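Local coordinates for protein nitroalkane oxidase (Podospora anserina, PDB 3MKH) that oxidises primary and secondary nitroalkanes to aldehydes or ketones with FAD and molecular oxygen, releasing nitrite and hydrogen peroxide, at residues A335-N340 with R349-A354; E77-V82 with L330-A335; G62-A67 with L101-I106; V206-V211 with K264-A269. One frame throughout, in Å; residues are numbered along the deposited sequence.

Contact 1 (A335-N340 with R349-A354); sequences AHAMEN and RELALA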
loop_
_atom_site.group_PDB
_atom_site.type_symbol
_atom_site.label_atom_id
_atom_site.label_comp_id
_atom_site.label_asym_id
_atom_site.label_seq_id
_atom_site.Cartn_x
_atom_site.Cartn_y
_atom_site.Cartn_z
ATOM N N ALA A 335 2.979 -3.528 25.526
ATOM C CA ALA A 335 3.793 -3.408 26.735
ATOM C C ALA A 335 2.948 -3.763 27.969
ATOM O O ALA A 335 3.379 -4.506 28.860
ATOM C CB ALA A 335 4.332 -2.008 26.863
ATOM N N HIS A 336 1.737 -3.223 28.017
ATOM C CA HIS A 336 0.877 -3.429 29.180
ATOM C C HIS A 336 0.407 -4.884 29.264
ATOM O O HIS A 336 0.468 -5.509 30.330
ATOM C CB HIS A 336 -0.309 -2.467 29.143
ATOM C CG HIS A 336 -1.173 -2.541 30.359
ATOM N ND1 HIS A 336 -2.352 -3.255 30.397
ATOM C CD2 HIS A 336 -1.007 -2.021 31.602
ATOM C CE1 HIS A 336 -2.888 -3.151 31.604
ATOM N NE2 HIS A 336 -2.093 -2.404 32.353
ATOM N N ALA A 337 -0.057 -5.433 28.144
ATOM C CA ALA A 337 -0.562 -6.808 28.138
ATOM C C ALA A 337 0.514 -7.853 28.474
ATOM O O ALA A 337 0.246 -8.852 29.175
ATOM C CB ALA A 337 -1.238 -7.126 26.792
ATOM N N MET A 338 1.734 -7.630 27.981
ATOM C CA MET A 338 2.808 -8.575 28.255
ATOM C C MET A 338 2.978 -8.789 29.756
ATOM O O MET A 338 3.290 -9.888 30.203
ATOM C CB MET A 338 4.133 -8.112 27.652
ATOM C CG MET A 338 4.275 -8.439 26.174
ATOM S SD MET A 338 4.313 -10.213 25.882
ATOM C CE MET A 338 5.888 -10.666 26.597
ATOM N N GLU A 339 2.783 -7.730 30.527
ATOM C CA GLU A 339 3.002 -7.806 31.973
ATOM C C GLU A 339 1.713 -7.948 32.805
ATOM O O GLU A 339 1.768 -8.363 33.962
ATOM C CB GLU A 339 3.869 -6.619 32.446
ATOM C CG GLU A 339 5.298 -6.701 31.871
ATOM C CD GLU A 339 6.221 -5.576 32.315
ATOM O OE1 GLU A 339 7.455 -5.776 32.271
ATOM O OE2 GLU A 339 5.721 -4.499 32.705
ATOM N N ASN A 340 0.564 -7.626 32.214
ATOM C CA ASN A 340 -0.683 -7.555 32.985
ATOM C C ASN A 340 -1.872 -8.303 32.404
ATOM O O ASN A 340 -2.943 -8.338 33.020
ATOM C CB ASN A 340 -1.079 -6.095 33.200
ATOM C CG ASN A 340 -0.002 -5.318 33.904
ATOM O OD1 ASN A 340 0.208 -5.492 35.106
ATOM N ND2 ASN A 340 0.725 -4.483 33.152
ATOM N N ARG A 349 1.701 -12.565 23.936
ATOM C CA ARG A 349 2.785 -12.707 22.991
ATOM C C ARG A 349 2.391 -12.210 21.606
ATOM O O ARG A 349 3.180 -11.560 20.918
ATOM C CB ARG A 349 3.106 -14.194 22.937
ATOM C CG ARG A 349 4.087 -14.584 21.935
ATOM C CD ARG A 349 4.803 -15.809 22.418
ATOM N NE ARG A 349 5.992 -15.911 21.615
ATOM C CZ ARG A 349 6.085 -16.687 20.555
ATOM N NH1 ARG A 349 5.061 -17.463 20.214
ATOM N NH2 ARG A 349 7.211 -16.700 19.861
ATOM N N GLU A 350 1.169 -12.530 21.189
ATOM C CA GLU A 350 0.687 -12.081 19.884
ATOM C C GLU A 350 0.740 -10.559 19.724
ATOM O O GLU A 350 1.040 -10.054 18.636
ATOM C CB GLU A 350 -0.751 -12.568 19.607
ATOM C CG GLU A 350 -1.133 -12.400 18.128
ATOM C CD GLU A 350 -2.637 -12.499 17.855
ATOM O OE1 GLU A 350 -3.434 -12.011 18.684
ATOM O OE2 GLU A 350 -3.019 -13.050 16.793
ATOM N N LEU A 351 0.434 -9.830 20.797
ATOM C CA LEU A 351 0.461 -8.368 20.737
ATOM C C LEU A 351 1.887 -7.825 20.640
ATOM O O LEU A 351 2.122 -6.840 19.949
ATOM C CB LEU A 351 -0.253 -7.753 21.943
ATOM C CG LEU A 351 -1.765 -8.022 22.030
ATOM C CD1 LEU A 351 -2.385 -7.210 23.175
ATOM C CD2 LEU A 351 -2.465 -7.719 20.713
ATOM N N ALA A 352 2.828 -8.453 21.342
ATOM C CA ALA A 352 4.228 -8.043 21.237
ATOM C C ALA A 352 4.702 -8.191 19.794
ATOM O O ALA A 352 5.256 -7.264 19.235
ATOM C CB ALA A 352 5.114 -8.864 22.172
ATOM N N LEU A 353 4.493 -9.369 19.215
ATOM C CA LEU A 353 4.795 -9.611 17.801
ATOM C C LEU A 353 4.124 -8.593 16.877
ATOM O O LEU A 353 4.746 -8.080 15.929
ATOM C CB LEU A 353 4.359 -11.017 17.402
ATOM C CG LEU A 353 5.050 -12.152 18.160
ATOM C CD1 LEU A 353 4.258 -13.459 18.025
ATOM C CD2 LEU A 353 6.461 -12.316 17.648
ATOM N N ALA A 354 2.857 -8.296 17.145
ATOM C CA ALA A 354 2.134 -7.305 16.340
ATOM C C ALA A 354 2.788 -5.923 16.381
ATOM O O ALA A 354 2.924 -5.254 15.336
ATOM C CB ALA A 354 0.666 -7.212 16.785
#

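Contact 2 (E77-V82 with L330-A335); sequences ESAILV and LTWKAA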
loop_
_atom_site.group_PDB
_atom_site.type_symbol
_atom_site.label_atom_id
_atom_site.label_comp_id
_atom_site.label_asym_id
_atom_site.label_seq_id
_atom_site.Cartn_x
_atom_site.Cartn_y
_atom_site.Cartn_z
ATOM N N GLU A 77 7.524 1.650 30.701
ATOM C CA GLU A 77 8.556 2.647 30.983
ATOM C C GLU A 77 9.776 2.452 30.091
ATOM O O GLU A 77 10.417 3.419 29.669
ATOM C CB GLU A 77 8.956 2.612 32.471
ATOM C CG GLU A 77 8.037 3.440 33.350
ATOM C CD GLU A 77 7.955 2.951 34.796
ATOM O OE1 GLU A 77 8.485 1.856 35.123
ATOM O OE2 GLU A 77 7.336 3.671 35.609
ATOM N N SER A 78 10.104 1.198 29.816
ATOM C CA SER A 78 11.148 0.892 28.855
ATOM C C SER A 78 10.796 1.427 27.470
ATOM O O SER A 78 11.653 1.955 26.772
ATOM C CB SER A 78 11.379 -0.617 28.796
ATOM O OG SER A 78 12.044 -1.026 29.971
ATOM N N ALA A 79 9.534 1.290 27.078
ATOM C CA ALA A 79 9.100 1.761 25.765
ATOM C C ALA A 79 9.223 3.275 25.680
ATOM O O ALA A 79 9.561 3.824 24.630
ATOM C CB ALA A 79 7.672 1.319 25.473
ATOM N N ILE A 80 8.955 3.950 26.796
ATOM C CA ILE A 80 9.085 5.401 26.850
ATOM C C ILE A 80 10.545 5.806 26.666
ATOM O O ILE A 80 10.867 6.666 25.846
ATOM C CB ILE A 80 8.497 5.975 28.163
ATOM C CG1 ILE A 80 6.966 5.854 28.129
ATOM C CG2 ILE A 80 8.961 7.417 28.368
ATOM C CD1 ILE A 80 6.265 6.041 29.488
ATOM N N LEU A 81 11.436 5.158 27.398
ATOM C CA LEU A 81 12.856 5.461 27.275
ATOM C C LEU A 81 13.350 5.204 25.847
ATOM O O LEU A 81 14.037 6.040 25.244
ATOM C CB LEU A 81 13.662 4.620 28.271
ATOM C CG LEU A 81 15.183 4.642 28.084
ATOM C CD1 LEU A 81 15.733 6.024 28.379
ATOM C CD2 LEU A 81 15.848 3.611 28.992
ATOM N N VAL A 82 13.016 4.035 25.317
ATOM C CA VAL A 82 13.495 3.641 23.991
ATOM C C VAL A 82 13.004 4.583 22.876
ATOM O O VAL A 82 13.769 4.932 21.968
ATOM C CB VAL A 82 13.120 2.174 23.670
ATOM C CG1 VAL A 82 13.404 1.857 22.224
ATOM C CG2 VAL A 82 13.898 1.224 24.580
ATOM N N LEU A 330 -0.416 1.017 19.916
ATOM C CA LEU A 330 -0.221 -0.424 19.813
ATOM C C LEU A 330 0.965 -0.888 20.663
ATOM O O LEU A 330 0.868 -1.884 21.384
ATOM C CB LEU A 330 -0.028 -0.860 18.345
ATOM C CG LEU A 330 0.247 -2.366 18.194
ATOM C CD1 LEU A 330 -0.866 -3.166 18.828
ATOM C CD2 LEU A 330 0.417 -2.775 16.735
ATOM N N THR A 331 2.085 -0.168 20.576
ATOM C CA THR A 331 3.254 -0.528 21.373
ATOM C C THR A 331 2.924 -0.523 22.876
ATOM O O THR A 331 3.325 -1.425 23.610
ATOM C CB THR A 331 4.455 0.400 21.092
ATOM O OG1 THR A 331 4.912 0.183 19.753
ATOM C CG2 THR A 331 5.598 0.101 22.048
ATOM N N TRP A 332 2.214 0.503 23.338
ATOM C CA TRP A 332 1.884 0.591 24.773
ATOM C C TRP A 332 0.888 -0.495 25.203
ATOM O O TRP A 332 0.981 -1.044 26.305
ATOM C CB TRP A 332 1.364 1.983 25.123
ATOM C CG TRP A 332 2.455 3.036 25.145
ATOM C CD1 TRP A 332 3.740 2.904 24.685
ATOM C CD2 TRP A 332 2.355 4.365 25.667
ATOM N NE1 TRP A 332 4.442 4.075 24.885
ATOM C CE2 TRP A 332 3.616 4.985 25.486
ATOM C CE3 TRP A 332 1.324 5.093 26.274
ATOM C CZ2 TRP A 332 3.868 6.300 25.886
ATOM C CZ3 TRP A 332 1.576 6.401 26.665
ATOM C CH2 TRP A 332 2.839 6.987 26.473
ATOM N N LYS A 333 -0.068 -0.806 24.336
ATOM C CA LYS A 333 -0.985 -1.915 24.622
ATOM C C LYS A 333 -0.208 -3.226 24.805
ATOM O O LYS A 333 -0.431 -3.971 25.769
ATOM C CB LYS A 333 -2.059 -2.042 23.526
ATOM C CG LYS A 333 -2.867 -3.332 23.588
ATOM C CD LYS A 333 -3.684 -3.451 24.872
ATOM C CE LYS A 333 -4.347 -4.858 24.964
ATOM N NZ LYS A 333 -5.218 -5.066 26.158
ATOM N N ALA A 334 0.705 -3.510 23.878
ATOM C CA ALA A 334 1.525 -4.712 23.962
ATOM C C ALA A 334 2.397 -4.686 25.214
ATOM O O ALA A 334 2.562 -5.706 25.876
ATOM C CB ALA A 334 2.409 -4.864 22.705
ATOM N N ALA A 335 2.979 -3.528 25.526
ATOM C CA ALA A 335 3.793 -3.408 26.735
ATOM C C ALA A 335 2.948 -3.763 27.969
ATOM O O ALA A 335 3.379 -4.506 28.860
ATOM C CB ALA A 335 4.332 -2.008 26.863
HETATM O O HOH W 1 7.019 4.666 23.613
#

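Contact 3 (G62-A67 with L101-I106); sequences GQISPA and LGLTPI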
loop_
_atom_site.group_PDB
_atom_site.type_symbol
_atom_site.label_atom_id
_atom_site.label_comp_id
_atom_site.label_asym_id
_atom_site.label_seq_id
_atom_site.Cartn_x
_atom_site.Cartn_y
_atom_site.Cartn_z
ATOM N N GLY A 62 18.953 -0.774 35.585
ATOM C CA GLY A 62 17.590 -0.718 35.096
ATOM C C GLY A 62 17.225 -1.796 34.089
ATOM O O GLY A 62 16.051 -1.991 33.785
ATOM N N GLN A 63 18.226 -2.510 33.587
ATOM C CA GLN A 63 17.982 -3.605 32.656
ATOM C C GLN A 63 17.900 -4.942 33.382
ATOM O O GLN A 63 17.655 -5.965 32.766
ATOM C CB GLN A 63 19.103 -3.663 31.604
ATOM C CG GLN A 63 19.139 -2.444 30.716
ATOM C CD GLN A 63 20.373 -2.396 29.839
ATOM O OE1 GLN A 63 21.372 -3.075 30.102
ATOM N NE2 GLN A 63 20.312 -1.587 28.791
ATOM N N ILE A 64 18.131 -4.934 34.690
ATOM C CA ILE A 64 18.160 -6.181 35.456
ATOM C C ILE A 64 16.921 -6.250 36.345
ATOM O O ILE A 64 16.520 -5.266 36.964
ATOM C CB ILE A 64 19.469 -6.315 36.274
ATOM C CG1 ILE A 64 20.647 -6.495 35.309
ATOM C CG2 ILE A 64 19.415 -7.503 37.243
ATOM C CD1 ILE A 64 22.013 -6.407 35.977
ATOM N N SER A 65 16.294 -7.411 36.390
ATOM C CA SER A 65 15.038 -7.513 37.113
ATOM C C SER A 65 15.229 -7.374 38.634
ATOM O O SER A 65 16.262 -7.757 39.173
ATOM C CB SER A 65 14.362 -8.831 36.754
ATOM O OG SER A 65 14.470 -9.727 37.825
ATOM N N PRO A 66 14.230 -6.810 39.331
ATOM C CA PRO A 66 14.305 -6.705 40.798
ATOM C C PRO A 66 14.603 -8.039 41.463
ATOM O O PRO A 66 15.241 -8.067 42.514
ATOM C CB PRO A 66 12.902 -6.239 41.184
ATOM C CG PRO A 66 12.465 -5.401 39.975
ATOM C CD PRO A 66 13.012 -6.186 38.786
ATOM N N ALA A 67 14.168 -9.135 40.843
ATOM C CA ALA A 67 14.412 -10.447 41.417
ATOM C C ALA A 67 15.901 -10.756 41.524
ATOM O O ALA A 67 16.300 -11.591 42.337
ATOM C CB ALA A 67 13.667 -11.536 40.626
ATOM N N LEU A 101 19.325 -6.667 26.132
ATOM C CA LEU A 101 18.878 -7.903 25.498
ATOM C C LEU A 101 19.741 -9.089 25.946
ATOM O O LEU A 101 19.232 -10.190 26.203
ATOM C CB LEU A 101 18.889 -7.764 23.965
ATOM C CG LEU A 101 18.493 -9.036 23.194
ATOM C CD1 LEU A 101 17.075 -9.488 23.507
ATOM C CD2 LEU A 101 18.679 -8.840 21.689
ATOM N N GLY A 102 21.046 -8.859 26.049
ATOM C CA GLY A 102 21.960 -9.893 26.504
ATOM C C GLY A 102 21.682 -10.342 27.934
ATOM O O GLY A 102 21.887 -11.504 28.277
ATOM N N LEU A 103 21.218 -9.422 28.772
ATOM C CA LEU A 103 20.871 -9.762 30.164
ATOM C C LEU A 103 19.504 -10.429 30.322
ATOM O O LEU A 103 19.230 -11.055 31.356
ATOM C CB LEU A 103 20.936 -8.514 31.051
ATOM C CG LEU A 103 22.314 -7.861 31.126
ATOM C CD1 LEU A 103 22.249 -6.469 31.783
ATOM C CD2 LEU A 103 23.294 -8.785 31.839
ATOM N N THR A 104 18.658 -10.305 29.304
ATOM C CA THR A 104 17.281 -10.790 29.383
ATOM C C THR A 104 17.146 -12.300 29.669
ATOM O O THR A 104 16.361 -12.689 30.528
ATOM C CB THR A 104 16.462 -10.370 28.135
ATOM O OG1 THR A 104 16.436 -8.939 28.057
ATOM C CG2 THR A 104 15.015 -10.913 28.212
ATOM N N PRO A 105 17.920 -13.153 28.977
ATOM C CA PRO A 105 17.809 -14.585 29.294
ATOM C C PRO A 105 18.144 -14.891 30.743
ATOM O O PRO A 105 17.561 -15.797 31.328
ATOM C CB PRO A 105 18.839 -15.234 28.360
ATOM C CG PRO A 105 18.895 -14.280 27.194
ATOM C CD PRO A 105 18.830 -12.918 27.840
ATOM N N ILE A 106 19.064 -14.126 31.316
ATOM C CA ILE A 106 19.427 -14.269 32.715
ATOM C C ILE A 106 18.303 -13.788 33.654
ATOM O O ILE A 106 18.021 -14.442 34.658
ATOM C CB ILE A 106 20.769 -13.588 33.017
ATOM C CG1 ILE A 106 21.865 -14.254 32.176
ATOM C CG2 ILE A 106 21.124 -13.734 34.488
ATOM C CD1 ILE A 106 23.179 -13.541 32.203
#

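Contact 4 (V206-V211 with K264-A269); sequences VMIILV and KVAFGA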
loop_
_atom_site.group_PDB
_atom_site.type_symbol
_atom_site.label_atom_id
_atom_site.label_comp_id
_atom_site.label_asym_id
_atom_site.label_seq_id
_atom_site.Cartn_x
_atom_site.Cartn_y
_atom_site.Cartn_z
ATOM N N VAL A 206 18.378 -27.593 22.093
ATOM C CA VAL A 206 18.802 -26.191 22.206
ATOM C C VAL A 206 19.089 -25.760 23.637
ATOM O O VAL A 206 18.297 -26.034 24.556
ATOM C CB VAL A 206 17.796 -25.244 21.539
ATOM C CG1 VAL A 206 18.267 -23.783 21.678
ATOM C CG2 VAL A 206 17.663 -25.610 20.081
ATOM N N MET A 207 20.240 -25.119 23.817
ATOM C CA MET A 207 20.715 -24.655 25.112
ATOM C C MET A 207 21.078 -23.181 25.060
ATOM O O MET A 207 21.272 -22.624 23.988
ATOM C CB MET A 207 21.994 -25.394 25.516
ATOM C CG MET A 207 21.969 -26.904 25.448
ATOM S SD MET A 207 23.612 -27.584 25.773
ATOM C CE MET A 207 23.856 -27.125 27.479
ATOM N N ILE A 208 21.202 -22.564 26.228
ATOM C CA ILE A 208 21.906 -21.290 26.337
ATOM C C ILE A 208 23.041 -21.460 27.345
ATOM O O ILE A 208 22.827 -21.921 28.480
ATOM C CB ILE A 208 20.980 -20.141 26.775
ATOM C CG1 ILE A 208 19.806 -20.002 25.798
ATOM C CG2 ILE A 208 21.774 -18.821 26.890
ATOM C CD1 ILE A 208 18.827 -18.898 26.171
ATOM N N ILE A 209 24.255 -21.123 26.927
ATOM C CA ILE A 209 25.421 -21.243 27.807
ATOM C C ILE A 209 26.104 -19.899 27.903
ATOM O O ILE A 209 26.346 -19.254 26.882
ATOM C CB ILE A 209 26.433 -22.288 27.270
ATOM C CG1 ILE A 209 25.716 -23.612 26.992
ATOM C CG2 ILE A 209 27.588 -22.483 28.238
ATOM C CD1 ILE A 209 26.646 -24.742 26.612
ATOM N N LEU A 210 26.405 -19.476 29.128
ATOM C CA LEU A 210 27.135 -18.245 29.354
ATOM C C LEU A 210 28.594 -18.396 28.950
ATOM O O LEU A 210 29.195 -19.455 29.135
ATOM C CB LEU A 210 27.032 -17.803 30.823
ATOM C CG LEU A 210 25.611 -17.604 31.360
ATOM C CD1 LEU A 210 25.619 -17.090 32.815
ATOM C CD2 LEU A 210 24.806 -16.683 30.422
ATOM N N VAL A 211 29.143 -17.328 28.381
ATOM C CA VAL A 211 30.571 -17.227 28.103
ATOM C C VAL A 211 31.048 -15.833 28.510
ATOM O O VAL A 211 30.593 -14.821 27.962
ATOM C CB VAL A 211 30.893 -17.450 26.603
ATOM C CG1 VAL A 211 32.390 -17.226 26.333
ATOM C CG2 VAL A 211 30.472 -18.847 26.168
ATOM N N LYS A 264 12.893 -21.765 24.267
ATOM C CA LYS A 264 11.790 -21.053 24.918
ATOM C C LYS A 264 12.265 -19.780 25.631
ATOM O O LYS A 264 11.584 -18.762 25.625
ATOM C CB LYS A 264 11.061 -21.973 25.905
ATOM C CG LYS A 264 10.173 -21.244 26.912
ATOM C CD LYS A 264 9.871 -22.114 28.149
ATOM C CE LYS A 264 8.717 -21.541 28.981
ATOM N NZ LYS A 264 8.533 -22.247 30.286
ATOM N N VAL A 265 13.441 -19.835 26.240
ATOM C CA VAL A 265 13.984 -18.656 26.899
ATOM C C VAL A 265 14.440 -17.624 25.857
ATOM O O VAL A 265 14.186 -16.425 26.013
ATOM C CB VAL A 265 15.120 -19.011 27.889
ATOM C CG1 VAL A 265 15.879 -17.760 28.329
ATOM C CG2 VAL A 265 14.560 -19.754 29.104
ATOM N N ALA A 266 15.089 -18.076 24.788
ATOM C CA ALA A 266 15.546 -17.130 23.753
ATOM C C ALA A 266 14.359 -16.387 23.134
ATOM O O ALA A 266 14.377 -15.162 22.971
ATOM C CB ALA A 266 16.349 -17.844 22.677
ATOM N N PHE A 267 13.320 -17.134 22.795
ATOM C CA PHE A 267 12.140 -16.542 22.192
ATOM C C PHE A 267 11.386 -15.709 23.210
ATOM O O PHE A 267 10.697 -14.773 22.846
ATOM C CB PHE A 267 11.249 -17.617 21.559
ATOM C CG PHE A 267 11.825 -18.194 20.292
ATOM C CD1 PHE A 267 12.351 -17.363 19.325
ATOM C CD2 PHE A 267 11.842 -19.557 20.071
ATOM C CE1 PHE A 267 12.895 -17.875 18.148
ATOM C CE2 PHE A 267 12.381 -20.074 18.905
ATOM C CZ PHE A 267 12.910 -19.228 17.941
ATOM N N GLY A 268 11.520 -16.049 24.486
ATOM C CA GLY A 268 10.948 -15.228 25.536
ATOM C C GLY A 268 11.637 -13.878 25.543
ATOM O O GLY A 268 10.991 -12.830 25.653
ATOM N N ALA A 269 12.961 -13.899 25.441
ATOM C CA ALA A 269 13.724 -12.664 25.363
ATOM C C ALA A 269 13.258 -11.857 24.142
ATOM O O ALA A 269 13.051 -10.645 24.235
ATOM C CB ALA A 269 15.214 -12.967 25.279
#

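Contact 1 (A335-N340 with R349-A354)
Met338 and Ala337 reach from the last turns of helix 311-340 to Ala352 and Leu351 near the start of helix 345-374. The methionine leaves its backbone at an angle to the partner helix and has to be folded across: CG stands beside the backbone N (chi1 -82°), and bends at both chi2 and chi3 carry the sulfur over. SD then lies 4.0 Å from Ala352 CB and equally far from the backbone N of Arg349, a van der Waals approach. An unbranched thioether suits this place because its free rotations let it fold over the neighbouring helix turn. Just before Ala352, Leu351 sends a single branch, CD1, to within 3.8 Å of Ala337 CB. With alanine on each side, small methyls meet longer chains, and the axes close to 8.6 Å.

The polar groups turn elsewhere. Arg349 heads off from the partner helix to form a salt bridge with Asp271 and a hydrogen bond with His409. Asn340 folds back on its own helix end, its ND2 donating to His336 O at 3.0 Å and also lying above one face of the His336 ring, toward its rim. That ring meets His6 of the second subunit edge to face. Running 156° apart and joined by a short connection, the two helices form an antiparallel helical hairpin within the C-terminal helical bundle of the acyl-CoA dehydrogenase fold.

Contact 2 (E77-V82 with L330-A335)
This is a buried, mainly apolar helix-to-helix contact, with one bridging water, between helix 75-88 of the N-terminal helical domain and helix 311-340 of the C-terminal bundle. The segment axes run 146° apart and come no closer than 10.1 Å, a wide spacing bridged by the indole of Trp332. The first torsion sets CG of Trp332 beside its backbone N (chi1 -74°), and the ring swings out to the other helix. Its six-membered part receives Ile80: CG1, the limb lying beside the isoleucine's own backbone N, comes 3.9 Å from Trp332 CZ2 at a slant to the ring.

Ala79 points toward the partner and is small enough to sit between two neighbours, with its CB 4.2 Å from Thr331 CG2 and 4.3 Å from Trp332 CD1. Thr331 offers only its methyl here; its OG1 is bonded to Ala327 O, one turn back in its own helix, the usual way a threonine hides its hydroxyl in a helix. The indole N-H is satisfied by a water in the ring plane, 2.9 Å from Trp332 NE1, and this water gives a weak bond to Ala79 O.

Around the contact, helix 9-33 packs on Ile80 through Tyr15, helix 262-298 meets Ala79 through Ala279, and helix 345-374 backs Thr331 through Cys359. Ile3 of the second subunit packs on Trp332.

Contact 3 (G62-A67 with L101-I106)
Gln63 spends its amide in two ways: NE2 bonds to Ile96 O, earlier on helix 90-109, while OE1 lies 3.9 Å from Leu103 CD1 on the same helix. The first of these is a directional bond, the second plain packing. The chain is extended beyond CG, long enough to lie across the leucine at about a right angle, and the bond at its end fixes how the amide is turned. A glutamine suits this position because its long chain carries the amide to the helix, where NE2 ties the loop to a carbonyl and OE1 rests against the leucine methyl.

Leu103 points toward the loop and is the side chain on which the contact turns. A single methyl, CD1, does the touching on both counts, for it also comes 3.9 Å from Ile64 CG1. Ile64 starts out at an angle to the helix, but its CG1 limb, placed beside the backbone N (chi1 -68°), brings it round to the leucine. Phe121 packs on both Ile64 and Leu103 and so extends this apolar patch, and backbone hydrogen bonding with Gly72 holds Ile64 in its loop.

Within the helix, the N of Pro105 has no hydrogen to give, that of Ile106 also makes no bond to the turn before, and the helix kinks there. Thr104 bonds its OG1 to Gly100 O, one turn back, which satisfies its hydroxyl within the helix. Leu101 touches both the FAD and Asp399, the inferred proton acceptor. The arrangement is a loop packed against the helix that lines the flavin site, in the N-terminal helical domain of the acyl-CoA dehydrogenase fold.

Contact 4 (V206-V211 with K264-A269)
Apolar packing is the whole of the direct contact, and one isoleucine on strand 206-212 makes it. Ile208 points at helix 262-298, and its CG1 limb, set anti to the carbonyl carbon (chi1 -57°) and then fully extended, pushes the terminal methyl CD1 forward. The backbones can therefore stand well apart, with CA of Ile208 and CA of Ala266 8.0 Å from each other. CD1 comes 3.8 Å from Val265 CG1, the branch of the valine that lies anti to its backbone N, and the two side chains meet at a slant. The same methyl is 4.4 Å from Ala266 CB and 4.1 Å from the backbone N of Ala266, so it rests against the helix surface where the two residues adjoin. Alanine here lets the probing methyl approach the backbone; a beta-branched isoleucine is at home in a strand and still supplies reach.

Hydrogen bonding belongs to each element's own surroundings. The strand is held by backbone bonds, as between Ile208 and both Leu256 and Cys257, and the helix by its internal ladder, with Ala269 N to Val265 O at 2.9 Å.

More packing widens the apolar layer. Cys257 lies against both Ile208 and Val265, Cys186 of strand 184-191 adds to the Ile208 side, and Pro105 and Ala109 of helix 90-109 touch Val265. Ala266 lies close to Phe134, a residue of the FAD site. Between these two segments the chemistry is that of apolar burial, consistent with the beta domain and helix 262-298 being held here by shape and the exclusion of water, with neither charge nor directional bonds between them.

Overall arrangement
All four contacts are buried, yet they serve different joints of the fold. Contacts 1 and 2 share Ala335 and use helix 311-340 for different ends, one pairing it with its successor in the C-terminal bundle, the other with the N-terminal domain; both also reach the second subunit. Contacts 3 and 4 touch no other chain and lie close to the flavin, which Leu101 of contact 3 touches. They adjoin where Thr104 and Pro105 pack on Ala269 and Val265, and Ile106 on Leu210, so helix 90-109 links loop, long helix and beta domain. In chemistry, contact 4 is purely apolar and smallest, contact 1 adds a sulfur, contact 2 a bridging water, and contact 3 an amide anchored outside its segments.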